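Local coordinates for sensor protein (Rhodopseudomonas palustris, PDB 2OOL) that senses light through a bound biliverdin chromophore and, as the whole bacteriophytochrome, probably relays the signal as a histidine kinase, at residues Ile102-Leu107 and Ser307-Gln312. Numbering follows the deposited sequence. Where two conformers were deposited one is given.
Sequences INPIRL and SYEVRQ
Asn-103 and Pro-104 meet Tyr-308, Glu-309 and Gln-312 in a small, mainly van der Waals contact at the surface, where the PAS and GAF domains of the chromophore-binding module touch. The loop leading into edge strand 105-111 of the PAS sheet lies against the first turn of GAF helix 308-332, burying 199 Å² in all. Pro-104 and Tyr-308 contribute the largest shares, with Asn-103 close behind. In Tyr-308, chi1 (-166°) puts CG anti to the backbone N, and the ring beyond it meets both loop residues obliquely. Pro-104 CD lies 3.7 Å from Tyr-308 CD2, and Asn-103 CB is 3.8 Å from Tyr-308 CE2. The Asn-103 amide stands 80° to that ring, and its ND2 is committed to the carbonyl of Leu-122. A cis peptide bond precedes Pro-104, whose CG comes within 3.6 Å of Glu-309 OE2, a contact without a polar bond. A bend at chi2 (94°) brings Glu-309 CD toward the proline. A water molecule donates to Gln-312 OE1 at 2.7 Å and, weakly, to Asn-103 O at 3.4 Å. An alanine in place of Tyr-308 would probably leave Asn-103 CB and Pro-104 CD without their ring partner and open a gap between the domains. Arg-150 and Arg-154 of the second subunit pack on Glu-309 and Gln-312. With one apolar pair, several carbon-to-oxygen touches and a half-weak water bridge, the segments meet chiefly by packing rather than directional bonds.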
loop_
_atom_site.group_PDB
_atom_site.type_symbol
_atom_site.label_atom_id
_atom_site.label_comp_id
_atom_site.label_asym_id
_atom_site.label_seq_id
_atom_site.Cartn_x
_atom_site.Cartn_y
_atom_site.Cartn_z
ATOM N N ILE A 102 -1.439 -6.423 -14.541
ATOM C CA ILE A 102 -1.711 -7.850 -14.446
ATOM C C ILE A 102 -0.817 -8.623 -13.462
ATOM O O ILE A 102 -1.321 -9.491 -12.752
ATOM C CB ILE A 102 -1.646 -8.543 -15.874
ATOM C CG1 ILE A 102 -0.188 -8.925 -16.289
ATOM C CG2 ILE A 102 -2.365 -7.687 -16.937
ATOM C CD1 ILE A 102 0.338 -8.362 -17.650
ATOM N N ASN A 103 0.491 -8.327 -13.418
ATOM C CA ASN A 103 1.425 -9.151 -12.655
ATOM C C ASN A 103 1.246 -8.843 -11.147
ATOM O O ASN A 103 1.054 -7.670 -10.768
ATOM C CB ASN A 103 2.880 -8.882 -13.039
ATOM C CG ASN A 103 3.342 -9.640 -14.296
ATOM O OD1 ASN A 103 2.801 -10.684 -14.668
ATOM N ND2 ASN A 103 4.373 -9.098 -14.957
ATOM N N PRO A 104 1.315 -9.876 -10.289
ATOM C CA PRO A 104 1.412 -11.297 -10.552
ATOM C C PRO A 104 0.019 -11.901 -10.777
ATOM O O PRO A 104 -0.974 -11.359 -10.275
ATOM C CB PRO A 104 2.046 -11.819 -9.262
ATOM C CG PRO A 104 1.471 -10.991 -8.222
ATOM C CD PRO A 104 1.326 -9.617 -8.827
ATOM N N ILE A 105 -0.014 -13.022 -11.489
ATOM C CA ILE A 105 -1.218 -13.759 -11.782
ATOM C C ILE A 105 -1.124 -15.074 -11.032
ATOM O O ILE A 105 -0.093 -15.713 -11.095
ATOM C CB ILE A 105 -1.287 -14.042 -13.308
ATOM C CG1 ILE A 105 -1.152 -12.737 -14.102
ATOM C CG2 ILE A 105 -2.580 -14.757 -13.679
ATOM C CD1 ILE A 105 -0.230 -12.853 -15.295
ATOM N N ARG A 106 -2.175 -15.498 -10.331
ATOM C CA ARG A 106 -2.104 -16.786 -9.636
ATOM C C ARG A 106 -2.236 -17.876 -10.656
ATOM O O ARG A 106 -3.158 -17.869 -11.434
ATOM C CB ARG A 106 -3.191 -16.943 -8.572
ATOM C CG ARG A 106 -3.084 -18.313 -7.787
ATOM C CD ARG A 106 -4.412 -19.015 -7.577
ATOM N NE ARG A 106 -4.162 -20.172 -6.732
ATOM C CZ ARG A 106 -4.664 -20.362 -5.511
ATOM N NH1 ARG A 106 -5.540 -19.516 -4.910
ATOM N NH2 ARG A 106 -4.263 -21.452 -4.880
ATOM N N LEU A 107 -1.292 -18.803 -10.656
ATOM C CA LEU A 107 -1.329 -19.960 -11.510
ATOM C C LEU A 107 -1.109 -21.215 -10.663
ATOM O O LEU A 107 -0.198 -21.254 -9.806
ATOM C CB LEU A 107 -0.247 -19.853 -12.574
ATOM C CG LEU A 107 -0.389 -18.707 -13.617
ATOM C CD1 LEU A 107 0.722 -18.685 -14.564
ATOM C CD2 LEU A 107 -1.690 -18.788 -14.377
ATOM N N SER A 307 8.466 -11.643 -1.736
ATOM C CA SER A 307 7.435 -11.914 -2.790
ATOM C C SER A 307 7.319 -10.792 -3.812
ATOM O O SER A 307 7.739 -9.688 -3.569
ATOM C CB SER A 307 6.058 -12.136 -2.172
ATOM O OG SER A 307 5.482 -10.888 -1.797
ATOM N N TYR A 308 6.720 -11.053 -4.969
ATOM C CA TYR A 308 6.645 -10.045 -5.995
ATOM C C TYR A 308 5.961 -8.761 -5.495
ATOM O O TYR A 308 6.387 -7.638 -5.836
ATOM C CB TYR A 308 5.869 -10.579 -7.165
ATOM C CG TYR A 308 5.991 -9.771 -8.419
ATOM C CD1 TYR A 308 7.098 -9.903 -9.233
ATOM C CD2 TYR A 308 4.996 -8.899 -8.797
ATOM C CE1 TYR A 308 7.203 -9.182 -10.406
ATOM C CE2 TYR A 308 5.089 -8.179 -9.972
ATOM C CZ TYR A 308 6.194 -8.314 -10.756
ATOM O OH TYR A 308 6.301 -7.600 -11.937
ATOM N N GLU A 309 4.873 -8.938 -4.735
ATOM C CA GLU A 309 4.070 -7.838 -4.262
ATOM C C GLU A 309 4.854 -6.984 -3.241
ATOM O O GLU A 309 4.721 -5.764 -3.248
ATOM C CB GLU A 309 2.750 -8.333 -3.607
ATOM C CG GLU A 309 1.755 -9.061 -4.544
ATOM C CD GLU A 309 1.904 -10.584 -4.527
ATOM O OE1 GLU A 309 3.051 -11.077 -4.363
ATOM O OE2 GLU A 309 0.864 -11.286 -4.663
ATOM N N VAL A 310 5.674 -7.612 -2.397
ATOM C CA VAL A 310 6.545 -6.857 -1.511
ATOM C C VAL A 310 7.592 -6.045 -2.280
ATOM O O VAL A 310 7.888 -4.897 -1.905
ATOM C CB VAL A 310 7.174 -7.717 -0.413
ATOM C CG1 VAL A 310 8.196 -6.881 0.413
ATOM C CG2 VAL A 310 6.061 -8.252 0.542
ATOM N N ARG A 311 8.111 -6.609 -3.366
ATOM C CA ARG A 311 9.041 -5.918 -4.256
ATOM C C ARG A 311 8.375 -4.763 -4.950
ATOM O O ARG A 311 9.001 -3.706 -5.076
ATOM C CB ARG A 311 9.742 -6.894 -5.242
ATOM C CG ARG A 311 10.475 -8.011 -4.465
ATOM C CD ARG A 311 11.528 -8.838 -5.175
ATOM N NE ARG A 311 11.250 -9.272 -6.533
ATOM C CZ ARG A 311 10.605 -10.398 -6.871
ATOM N NH1 ARG A 311 10.056 -11.198 -5.952
ATOM N NH2 ARG A 311 10.476 -10.716 -8.139
ATOM N N GLN A 312 7.113 -4.905 -5.366
ATOM C CA GLN A 312 6.378 -3.790 -5.945
ATOM C C GLN A 312 6.187 -2.643 -4.915
ATOM O O GLN A 312 6.099 -1.463 -5.307
ATOM C CB GLN A 312 5.014 -4.203 -6.462
ATOM C CG GLN A 312 5.006 -5.108 -7.690
ATOM C CD GLN A 312 3.587 -5.482 -8.091
ATOM O OE1 GLN A 312 2.819 -6.083 -7.298
ATOM N NE2 GLN A 312 3.214 -5.098 -9.293
HETATM O O HOH W 1 0.127 -6.386 -7.720
#